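Local coordinates for protein aldehyde dehydrogenase (Bartonella henselae, PDB 3I44) that probably oxidises aldehydes to carboxylic acids with a nicotinamide cofactor, as members of the aldehyde dehydrogenase family do, at residues Y98-S103 against L211-L216; R133-A138 against V182-L187; I358-D363 against H396-R401; N415-A420 against C443-A448. The protein carries 1 engineered substitution. One frame throughout, in Å; residues are numbered along the deposited sequence. Where two conformers were deposited one is given.

Contact 1 (Y98-S103 against L211-L216); sequences YEKRSS and LDEAAL
Lys100 and Glu213 reach for each other from two helix ends, and their side chains cross at about a right angle. The ends of the chains do the touching: NZ of Lys100 lies 2.8 Å from OE1 of Glu213, a hydrogen bond within a salt bridge that uses the syn lone pair of OE1, on the side of the other oxygen. Glu213 comes to this point stretched out, CG anti to its backbone N (chi1 -173°) and the chain extended beyond, whereas the lysine chain runs straight and then bends at chi3 (68°) to bring its ammonium round.

The second oxygen of the carboxylate serves a different partner. Water 1 donates to OE2 of Glu213 at 2.6 Å and accepts from NH1 of Arg101 at 2.9 Å, sitting at the edge of the guanidinium in its plane. Arg101 therefore reaches Glu213 through water; the closest direct approach, from its NE to OE2 of Glu213, is 4.3 Å, too long for a salt bridge. The direct ion pair of Arg101 NH1 is with Glu209, one turn earlier on helix 202-213.

Arg101 sits at the break between helix 84-100 and helix 102-113, where it is the N-cap residue of the second. Helix 202-213 ends in a Schellman motif, with Ala215 at positive phi. Long, flexible charged residues suit such a surface, since they can span the gap between helices while staying hydrated. With each carboxylate oxygen of Glu213 holding its own donor, the contact is a polar one at the protein surface, probably weakened by the surrounding solvent.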
# COMPACT_ATOMS: atom_id res chain seq x y z
N TYR A 98 -15.12 -13.98 24.64
CA TYR A 98 -16.05 -13.49 23.61
C TYR A 98 -17.28 -14.37 23.51
O TYR A 98 -18.40 -13.85 23.50
CB TYR A 98 -15.36 -13.41 22.25
CG TYR A 98 -16.15 -12.77 21.12
CD1 TYR A 98 -16.01 -11.40 20.81
CD2 TYR A 98 -17.00 -13.54 20.34
CE1 TYR A 98 -16.72 -10.83 19.72
CE2 TYR A 98 -17.70 -12.98 19.28
CZ TYR A 98 -17.56 -11.62 18.98
OH TYR A 98 -18.28 -11.11 17.92
N GLU A 99 -17.08 -15.69 23.49
CA GLU A 99 -18.20 -16.62 23.44
C GLU A 99 -19.04 -16.52 24.72
O GLU A 99 -20.29 -16.52 24.65
CB GLU A 99 -17.79 -18.08 23.16
CG GLU A 99 -17.35 -18.41 21.75
CD GLU A 99 -18.44 -18.24 20.67
OE1 GLU A 99 -19.62 -17.99 20.99
OE2 GLU A 99 -18.09 -18.39 19.47
N LYS A 100 -18.38 -16.42 25.86
CA LYS A 100 -19.10 -16.28 27.13
C LYS A 100 -19.99 -15.03 27.11
O LYS A 100 -21.09 -15.04 27.63
CB LYS A 100 -18.16 -16.24 28.34
CG LYS A 100 -18.90 -16.06 29.70
CD LYS A 100 -17.97 -16.26 30.90
CE LYS A 100 -16.94 -15.14 30.98
NZ LYS A 100 -16.15 -15.13 32.25
N ARG A 101 -19.55 -13.97 26.44
CA ARG A 101 -20.31 -12.72 26.45
C ARG A 101 -21.13 -12.48 25.19
O ARG A 101 -21.62 -11.36 24.96
CB ARG A 101 -19.35 -11.58 26.75
CG ARG A 101 -18.73 -11.72 28.12
CD ARG A 101 -19.40 -10.82 29.13
NE ARG A 101 -18.49 -9.78 29.56
CZ ARG A 101 -18.84 -8.58 30.01
NH1 ARG A 101 -17.88 -7.75 30.36
NH2 ARG A 101 -20.11 -8.19 30.10
N SER A 102 -21.33 -13.53 24.40
CA SER A 102 -21.92 -13.38 23.09
C SER A 102 -23.34 -12.81 23.12
O SER A 102 -23.69 -12.01 22.25
CB SER A 102 -21.87 -14.69 22.27
OG SER A 102 -22.30 -15.81 23.01
N SER A 103 -24.16 -13.19 24.09
CA SER A 103 -25.51 -12.65 24.04
C SER A 103 -25.57 -11.21 24.60
O SER A 103 -26.40 -10.45 24.16
CB SER A 103 -26.53 -13.61 24.67
OG SER A 103 -26.14 -13.88 25.98
N LEU A 211 -11.11 -7.96 26.38
CA LEU A 211 -9.65 -7.98 26.30
C LEU A 211 -9.04 -7.74 27.69
O LEU A 211 -8.04 -8.32 28.06
CB LEU A 211 -9.12 -6.93 25.30
CG LEU A 211 -8.83 -7.52 23.91
CD1 LEU A 211 -10.08 -8.17 23.30
CD2 LEU A 211 -8.27 -6.42 22.99
N ASP A 212 -9.70 -6.91 28.46
CA ASP A 212 -9.26 -6.62 29.80
C ASP A 212 -9.38 -7.87 30.68
O ASP A 212 -8.48 -8.19 31.43
CB ASP A 212 -10.11 -5.50 30.35
CG ASP A 212 -9.70 -5.09 31.74
OD1 ASP A 212 -8.54 -4.75 31.96
OD2 ASP A 212 -10.58 -5.08 32.59
N GLU A 213 -10.51 -8.58 30.57
CA GLU A 213 -10.73 -9.83 31.31
C GLU A 213 -9.75 -10.93 30.86
O GLU A 213 -9.39 -11.81 31.65
CB GLU A 213 -12.18 -10.30 31.14
CG GLU A 213 -12.54 -11.53 32.02
CD GLU A 213 -14.00 -11.98 31.94
OE1 GLU A 213 -14.29 -13.11 32.41
OE2 GLU A 213 -14.86 -11.23 31.41
N ALA A 214 -9.34 -10.87 29.60
CA ALA A 214 -8.30 -11.77 29.06
C ALA A 214 -6.90 -11.45 29.60
O ALA A 214 -5.95 -12.16 29.29
CB ALA A 214 -8.30 -11.72 27.52
N ALA A 215 -6.78 -10.37 30.38
CA ALA A 215 -5.51 -9.96 30.98
C ALA A 215 -4.43 -9.62 29.95
O ALA A 215 -3.25 -9.78 30.19
CB ALA A 215 -5.00 -11.01 32.01
N LEU A 216 -4.85 -9.10 28.81
CA LEU A 216 -3.92 -8.57 27.83
C LEU A 216 -3.09 -7.47 28.53
O LEU A 216 -3.66 -6.64 29.23
CB LEU A 216 -4.71 -8.02 26.64
CG LEU A 216 -4.07 -7.93 25.28
CD1 LEU A 216 -3.66 -9.31 24.72
CD2 LEU A 216 -5.01 -7.18 24.38
O HOH W 1 -15.37 -9.21 29.88

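Contact 2 (R133-A138 against V182-L187)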
# COMPACT_ATOMS: atom_id res chain seq x y z
N ARG A 133 -11.38 -17.41 14.91
CA ARG A 133 -10.96 -18.79 14.63
C ARG A 133 -10.14 -18.90 13.35
O ARG A 133 -9.21 -19.72 13.28
CB ARG A 133 -12.17 -19.74 14.54
CG ARG A 133 -12.96 -19.86 15.85
CD ARG A 133 -14.02 -20.99 15.81
NE ARG A 133 -14.72 -21.00 14.54
CZ ARG A 133 -15.86 -20.38 14.32
NH1 ARG A 133 -16.45 -19.71 15.31
NH2 ARG A 133 -16.39 -20.40 13.10
N ASN A 134 -10.51 -18.14 12.33
CA ASN A 134 -9.79 -18.19 11.07
C ASN A 134 -8.37 -17.57 11.18
O ASN A 134 -7.43 -18.04 10.51
CB ASN A 134 -10.62 -17.60 9.95
CG ASN A 134 -11.74 -18.54 9.49
OD1 ASN A 134 -11.57 -19.74 9.39
ND2 ASN A 134 -12.88 -17.97 9.18
N PHE A 135 -8.21 -16.56 12.03
CA PHE A 135 -6.88 -16.02 12.35
C PHE A 135 -6.04 -17.07 13.11
O PHE A 135 -4.88 -17.26 12.82
CB PHE A 135 -6.97 -14.74 13.19
CG PHE A 135 -7.40 -13.53 12.38
CD1 PHE A 135 -6.67 -13.13 11.27
CD2 PHE A 135 -8.53 -12.83 12.70
CE1 PHE A 135 -7.06 -12.03 10.54
CE2 PHE A 135 -8.92 -11.74 11.95
CZ PHE A 135 -8.20 -11.34 10.88
N ILE A 136 -6.64 -17.73 14.08
CA ILE A 136 -5.98 -18.82 14.80
C ILE A 136 -5.45 -19.89 13.85
O ILE A 136 -4.26 -20.23 13.93
CB ILE A 136 -6.91 -19.43 15.86
CG1 ILE A 136 -7.01 -18.48 17.05
CG2 ILE A 136 -6.40 -20.82 16.30
CD1 ILE A 136 -8.18 -18.79 17.96
N LYS A 137 -6.31 -20.42 12.98
CA LYS A 137 -5.89 -21.39 11.98
C LYS A 137 -4.75 -20.85 11.12
O LYS A 137 -3.73 -21.55 10.93
CB LYS A 137 -7.05 -21.85 11.10
CG LYS A 137 -6.57 -22.81 9.96
CD LYS A 137 -7.72 -23.43 9.18
CE LYS A 137 -7.19 -24.43 8.12
NZ LYS A 137 -8.18 -24.52 6.99
N ALA A 138 -4.91 -19.63 10.59
CA ALA A 138 -3.86 -19.02 9.76
C ALA A 138 -2.55 -18.89 10.55
O ALA A 138 -1.50 -19.23 10.03
CB ALA A 138 -4.30 -17.63 9.20
N VAL A 182 -8.18 -6.01 15.18
CA VAL A 182 -7.46 -6.11 16.45
C VAL A 182 -6.72 -7.46 16.58
O VAL A 182 -5.62 -7.51 17.09
CB VAL A 182 -8.41 -5.96 17.65
CG1 VAL A 182 -7.70 -6.32 18.94
CG2 VAL A 182 -8.98 -4.53 17.70
N ILE A 183 -7.35 -8.54 16.14
CA ILE A 183 -6.76 -9.88 16.25
C ILE A 183 -5.47 -10.02 15.44
O ILE A 183 -4.50 -10.48 15.98
CB ILE A 183 -7.78 -11.01 15.94
CG1 ILE A 183 -8.97 -10.91 16.89
CG2 ILE A 183 -7.11 -12.38 15.98
CD1 ILE A 183 -8.66 -11.06 18.43
N PRO A 184 -5.45 -9.65 14.14
CA PRO A 184 -4.16 -9.84 13.44
C PRO A 184 -3.06 -8.89 13.96
O PRO A 184 -1.87 -9.24 13.93
CB PRO A 184 -4.51 -9.60 11.96
CG PRO A 184 -5.77 -8.82 11.98
CD PRO A 184 -6.52 -9.28 13.21
N ALA A 185 -3.46 -7.72 14.50
CA ALA A 185 -2.49 -6.77 15.05
C ALA A 185 -1.85 -7.35 16.32
O ALA A 185 -0.64 -7.28 16.50
CB ALA A 185 -3.17 -5.38 15.33
N LEU A 186 -2.66 -7.95 17.18
CA LEU A 186 -2.16 -8.74 18.31
C LEU A 186 -1.16 -9.82 17.86
O LEU A 186 -0.01 -9.87 18.32
CB LEU A 186 -3.33 -9.34 19.09
CG LEU A 186 -4.15 -8.29 19.87
CD1 LEU A 186 -5.39 -8.95 20.53
CD2 LEU A 186 -3.26 -7.48 20.88
N LEU A 187 -1.59 -10.67 16.93
CA LEU A 187 -0.76 -11.82 16.53
C LEU A 187 0.57 -11.39 15.90
O LEU A 187 1.60 -12.01 16.14
CB LEU A 187 -1.58 -12.72 15.61
CG LEU A 187 -2.78 -13.41 16.24
CD1 LEU A 187 -3.67 -14.06 15.14
CD2 LEU A 187 -2.31 -14.45 17.31
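Phe135 lays one face of its ring against Pro184. The proline CD stands 3.5 Å above the ring plane, displaced toward the rim, and lies 3.8 Å from the ring centroid at 21° off the normal, a CH-pi contact. Two more proline carbons touch the ring: CG of Pro184 is 3.7 Å from CE1 of Phe135, and CB lies near that atom too. Ile183 takes the part of the ring nearer the backbone. Its CG2, anti to the backbone N, meets CD2 of Phe135 at 3.6 Å and also touches CB, approaching the ring obliquely, while the other branch of the isoleucine leads away. One turn on, CD1 of Leu187 closes on CB of Phe135 at 3.9 Å.

Segments 133-138 and 182-187, of helices 117-141 and 174-188, run in roughly the same direction, their local axes 10.2 Å apart and inclined by 27°. A large flat ring fills that separation well, and proline suits the facing position because its CD, next to the backbone nitrogen, carries a slightly polarised C-H. The same proline has no N-H to give to the preceding turn, which kinks helix 174-188. Ile485 of helix 481-486 packs on both Phe135 and Pro184, and Val91 of helix 84-100 touches Leu187.

No hydrogen bond links the two segments; dispersion, the CH-pi contact and the exclusion of water hold this buried joint together.

Contact 3 (I358-D363 against H396-R401); sequences IQSGID and HMRIFR
Ser360 meets Arg398 along much of the arginine's length. Starting at the root, CB of Arg398 lies 3.6 Å from OG of Ser360. CD of the arginine lies 4.0 Å from CB of Ser360; beyond it the bend at chi3 (60°) turns the guanidinium, bringing NH1 within 3.9 Å of the same CB, with the group inclined to it. These are van der Waals contacts, and the charged end is held by others. Its NH1 pairs with Asp356, one turn before Ser360, and its NH2 with Glu402.

The serine hydroxyl bonds to the carbonyl of Leu357 in its own helix and accepts a hydrogen bond of 2.7 Å from water 2. That water in turn accepts from N of Ile399 at 3.1 Å, so a first-turn amide of helix 398-401 is satisfied through solvent. Ile399 completes the contact: its CD1 rests 4.0 Å from CA of Gly361, where the missing side chain lets the backbones come close, and CA of Gly361 is 6.1 Å from CA of Ile399. CG2 of the isoleucine lies near the serine hydroxyl.

Helix 348-363 is thus joined to the short helix 398-401 beside the strands 388-391 and 408-414, where Ile399 also packs on Phe390 and Ser410. Small residues on one helix accept a branched side chain and an arginine stem from the other, while a bridging water supplies the polar link that no direct hydrogen bond between the segments provides.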
# COMPACT_ATOMS: atom_id res chain seq x y z
N ILE A 358 -33.87 7.63 -2.73
CA ILE A 358 -35.14 7.03 -3.21
C ILE A 358 -35.94 8.06 -4.05
O ILE A 358 -36.32 7.81 -5.21
CB ILE A 358 -35.98 6.49 -2.05
CG1 ILE A 358 -35.35 5.21 -1.48
CG2 ILE A 358 -37.40 6.14 -2.50
CD1 ILE A 358 -35.91 4.79 -0.14
N GLN A 359 -36.16 9.24 -3.48
CA GLN A 359 -36.82 10.33 -4.21
C GLN A 359 -36.12 10.62 -5.55
O GLN A 359 -36.81 10.77 -6.58
CB GLN A 359 -36.92 11.60 -3.34
CG GLN A 359 -37.83 12.68 -3.93
CD GLN A 359 -39.26 12.19 -4.08
OE1 GLN A 359 -39.89 11.80 -3.10
NE2 GLN A 359 -39.77 12.19 -5.30
N SER A 360 -34.78 10.62 -5.57
CA SER A 360 -34.03 10.80 -6.83
C SER A 360 -34.37 9.75 -7.89
O SER A 360 -34.40 10.05 -9.12
CB SER A 360 -32.50 10.81 -6.59
OG SER A 360 -31.91 9.51 -6.62
N GLY A 361 -34.59 8.52 -7.44
CA GLY A 361 -34.93 7.43 -8.36
C GLY A 361 -36.25 7.74 -9.01
O GLY A 361 -36.40 7.61 -10.22
N ILE A 362 -37.21 8.18 -8.22
CA ILE A 362 -38.51 8.60 -8.76
C ILE A 362 -38.34 9.78 -9.75
O ILE A 362 -38.77 9.69 -10.91
CB ILE A 362 -39.50 8.97 -7.63
CG1 ILE A 362 -39.80 7.74 -6.79
CG2 ILE A 362 -40.82 9.55 -8.24
CD1 ILE A 362 -40.34 8.03 -5.44
N ASP A 363 -37.64 10.82 -9.32
CA ASP A 363 -37.49 12.04 -10.13
C ASP A 363 -36.74 11.82 -11.40
O ASP A 363 -37.01 12.49 -12.40
CB ASP A 363 -36.76 13.10 -9.33
CG ASP A 363 -37.53 13.56 -8.15
OD1 ASP A 363 -38.71 13.20 -8.03
OD2 ASP A 363 -36.95 14.26 -7.31
N HIS A 396 -26.83 6.63 -15.72
CA HIS A 396 -26.60 8.01 -15.26
C HIS A 396 -27.33 8.29 -13.96
O HIS A 396 -27.09 9.31 -13.32
CB HIS A 396 -27.05 9.02 -16.33
CG HIS A 396 -28.53 9.06 -16.51
ND1 HIS A 396 -29.18 8.36 -17.50
CD2 HIS A 396 -29.50 9.67 -15.79
CE1 HIS A 396 -30.48 8.55 -17.40
NE2 HIS A 396 -30.71 9.33 -16.36
N MET A 397 -28.24 7.41 -13.55
CA MET A 397 -29.06 7.72 -12.39
C MET A 397 -28.29 7.62 -11.10
O MET A 397 -27.39 6.78 -10.95
CB MET A 397 -30.28 6.81 -12.32
CG MET A 397 -31.19 6.95 -13.52
SD MET A 397 -32.60 5.84 -13.36
CE MET A 397 -33.57 6.38 -14.81
N ARG A 398 -28.62 8.48 -10.15
CA ARG A 398 -27.95 8.46 -8.88
C ARG A 398 -28.02 7.08 -8.20
O ARG A 398 -27.05 6.67 -7.55
CB ARG A 398 -28.50 9.52 -7.92
CG ARG A 398 -28.24 10.98 -8.38
CD ARG A 398 -28.71 11.98 -7.30
NE ARG A 398 -28.00 11.77 -6.04
CZ ARG A 398 -28.47 12.10 -4.84
NH1 ARG A 398 -29.66 12.67 -4.68
NH2 ARG A 398 -27.74 11.84 -3.77
N ILE A 399 -29.17 6.40 -8.30
CA ILE A 399 -29.36 5.12 -7.60
C ILE A 399 -28.47 4.03 -8.21
O ILE A 399 -28.17 3.04 -7.53
CB ILE A 399 -30.87 4.63 -7.54
CG1 ILE A 399 -31.54 4.60 -8.93
CG2 ILE A 399 -31.66 5.50 -6.60
CD1 ILE A 399 -32.96 4.02 -8.91
N PHE A 400 -28.06 4.20 -9.47
CA PHE A 400 -27.10 3.31 -10.11
C PHE A 400 -25.68 3.57 -9.61
O PHE A 400 -24.90 2.64 -9.44
CB PHE A 400 -27.17 3.47 -11.61
CG PHE A 400 -26.33 2.48 -12.41
CD1 PHE A 400 -26.85 1.26 -12.79
CD2 PHE A 400 -25.04 2.80 -12.82
CE1 PHE A 400 -26.12 0.38 -13.54
CE2 PHE A 400 -24.29 1.91 -13.58
CZ PHE A 400 -24.85 0.70 -13.95
N ARG A 401 -25.34 4.84 -9.33
CA ARG A 401 -23.94 5.21 -9.09
C ARG A 401 -23.55 5.30 -7.65
O ARG A 401 -22.40 5.01 -7.31
CB ARG A 401 -23.60 6.55 -9.74
CG ARG A 401 -23.90 6.62 -11.17
CD ARG A 401 -22.76 7.25 -11.93
NE ARG A 401 -22.80 6.71 -13.27
CZ ARG A 401 -21.94 5.85 -13.81
NH1 ARG A 401 -20.86 5.40 -13.17
NH2 ARG A 401 -22.17 5.47 -15.05
O HOH W 2 -31.59 8.21 -8.93

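Contact 4 (N415-A420 against C443-A448); sequences NTEDEA and CRRIAA
Glu417 and Arg445 face each other with their flat ends, carboxylate and guanidinium, nearly coplanar. The grip is side-on and twofold: NE of Arg445 donates to OE1 of Glu417 at 2.9 Å, while NH2 of Arg445 donates to OE2 at 2.7 Å. Both bonds are fairly straight, 167° and 160° at the hydrogen, and each oxygen uses its syn lone pair. Each carboxylate oxygen therefore has its own donor, and the paired bonds fix the rotation of both groups. To get there Glu417 extends beyond CG, whereas the arginine chain bends at chi3 (-69°). The two side chains cross at about a right angle.

Beneath this pair, CD1 of Ile446 packs 3.9 Å from CB of Glu417, an aliphatic floor that joins the ion pair to the interior. Helices 417-425 and 440-449 lie side by side against the sheet of which strands 276-279 and 432-436 are part; Ile446 and Ala420 both rest on Ile278, an alpha/beta layering in which isoleucine and alanine turn inward and the Glu417-Arg445 pair lies toward the solvent side.

Two amides at the start of helix 417-425 find side-chain acceptors. Thr416 is the N-cap, its OG1 accepting from N of Glu419 at 3.1 Å, and OE1 of Glu419 reaches back to accept from N of Asn415 at 2.8 Å, from above the carboxylate plane. On helix 440-449, Arg444 points to the second subunit, where its NE forms a salt bridge with the terminal carboxylate of Trp497 of that subunit and its guanidinium a cation-pi contact with the same tryptophan's ring.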
# COMPACT_ATOMS: atom_id res chain seq x y z
N ASN A 415 -28.62 -7.62 -22.73
CA ASN A 415 -28.84 -8.50 -23.87
C ASN A 415 -27.66 -9.38 -24.23
O ASN A 415 -27.86 -10.49 -24.70
CB ASN A 415 -29.26 -7.67 -25.07
CG ASN A 415 -30.62 -7.04 -24.88
OD1 ASN A 415 -31.63 -7.75 -24.81
ND2 ASN A 415 -30.66 -5.71 -24.77
N THR A 416 -26.43 -8.91 -24.03
CA THR A 416 -25.26 -9.72 -24.31
C THR A 416 -24.31 -9.81 -23.12
O THR A 416 -24.37 -9.00 -22.17
CB THR A 416 -24.46 -9.14 -25.48
OG1 THR A 416 -23.97 -7.85 -25.09
CG2 THR A 416 -25.29 -9.03 -26.76
N GLU A 417 -23.40 -10.78 -23.18
CA GLU A 417 -22.40 -10.93 -22.12
C GLU A 417 -21.58 -9.63 -22.00
O GLU A 417 -21.38 -9.14 -20.89
CB GLU A 417 -21.48 -12.13 -22.37
CG GLU A 417 -22.17 -13.46 -22.23
CD GLU A 417 -21.22 -14.64 -22.39
OE1 GLU A 417 -19.99 -14.48 -22.34
OE2 GLU A 417 -21.72 -15.76 -22.56
N ASP A 418 -21.12 -9.09 -23.14
CA ASP A 418 -20.38 -7.81 -23.14
C ASP A 418 -21.13 -6.68 -22.46
O ASP A 418 -20.52 -5.87 -21.79
CB ASP A 418 -20.01 -7.34 -24.56
CG ASP A 418 -18.93 -8.21 -25.21
OD1 ASP A 418 -18.09 -8.82 -24.50
OD2 ASP A 418 -18.94 -8.26 -26.47
N GLU A 419 -22.44 -6.60 -22.69
CA GLU A 419 -23.26 -5.54 -22.12
C GLU A 419 -23.33 -5.70 -20.59
O GLU A 419 -23.25 -4.73 -19.84
CB GLU A 419 -24.66 -5.59 -22.73
CG GLU A 419 -25.34 -4.24 -22.87
CD GLU A 419 -26.85 -4.35 -23.10
OE1 GLU A 419 -27.30 -5.34 -23.74
OE2 GLU A 419 -27.56 -3.43 -22.64
N ALA A 420 -23.46 -6.94 -20.14
CA ALA A 420 -23.48 -7.21 -18.70
C ALA A 420 -22.16 -6.80 -18.02
O ALA A 420 -22.15 -6.16 -16.96
CB ALA A 420 -23.79 -8.68 -18.43
N CYS A 443 -19.86 -18.62 -16.35
CA CYS A 443 -19.44 -18.09 -15.06
C CYS A 443 -17.96 -17.69 -15.08
O CYS A 443 -17.61 -16.62 -14.58
CB CYS A 443 -19.69 -19.10 -13.92
SG CYS A 443 -21.43 -19.31 -13.51
N ARG A 444 -17.12 -18.53 -15.67
CA ARG A 444 -15.70 -18.28 -15.69
C ARG A 444 -15.35 -17.08 -16.56
O ARG A 444 -14.57 -16.24 -16.13
CB ARG A 444 -14.94 -19.51 -16.17
CG ARG A 444 -14.89 -20.59 -15.14
CD ARG A 444 -14.26 -21.84 -15.71
NE ARG A 444 -14.03 -22.84 -14.67
CZ ARG A 444 -13.31 -23.94 -14.86
NH1 ARG A 444 -12.79 -24.21 -16.04
NH2 ARG A 444 -13.12 -24.78 -13.86
N ARG A 445 -15.91 -17.01 -17.76
CA ARG A 445 -15.70 -15.86 -18.65
C ARG A 445 -16.06 -14.54 -17.97
O ARG A 445 -15.29 -13.58 -18.03
CB ARG A 445 -16.54 -15.93 -19.92
CG ARG A 445 -16.19 -16.99 -20.89
CD ARG A 445 -16.84 -16.70 -22.29
NE ARG A 445 -18.31 -16.85 -22.26
CZ ARG A 445 -18.98 -17.99 -22.38
NH1 ARG A 445 -18.34 -19.14 -22.51
NH2 ARG A 445 -20.29 -17.99 -22.33
N ILE A 446 -17.24 -14.49 -17.36
CA ILE A 446 -17.73 -13.27 -16.73
C ILE A 446 -16.92 -12.88 -15.48
O ILE A 446 -16.58 -11.69 -15.30
CB ILE A 446 -19.26 -13.34 -16.40
CG1 ILE A 446 -20.09 -13.66 -17.67
CG2 ILE A 446 -19.75 -12.03 -15.80
CD1 ILE A 446 -19.89 -12.70 -18.83
N ALA A 447 -16.60 -13.88 -14.63
CA ALA A 447 -15.78 -13.68 -13.44
C ALA A 447 -14.42 -13.07 -13.78
O ALA A 447 -13.91 -12.24 -13.03
CB ALA A 447 -15.61 -14.99 -12.64
N ALA A 448 -13.84 -13.48 -14.90
CA ALA A 448 -12.54 -12.99 -15.32
C ALA A 448 -12.61 -11.55 -15.82
O ALA A 448 -11.60 -10.87 -15.76
CB ALA A 448 -11.92 -13.90 -16.43

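In the fold
Contacts 1 and 2 belong together: contact 2 is nested in the chain loop closed by contact 1, their centres are about 15 Å apart, and they touch where CD2 of Leu216 packs 3.9 Å from CD2 of Leu186. Polar surface in contact 1 thus passes into the buried helix packing of contact 2. Contacts 3 and 4 follow later in the chain, with centres about 25 Å apart and nearest atoms about 8 Å apart; both set helices beside the sheet containing strand 408-414. Contacts 1 and 3 lie on opposite sides of the chain's centre, about 44 Å between centres. The sodium site of Ile46, Glu112 and Ile199 includes no residue from the four contacts.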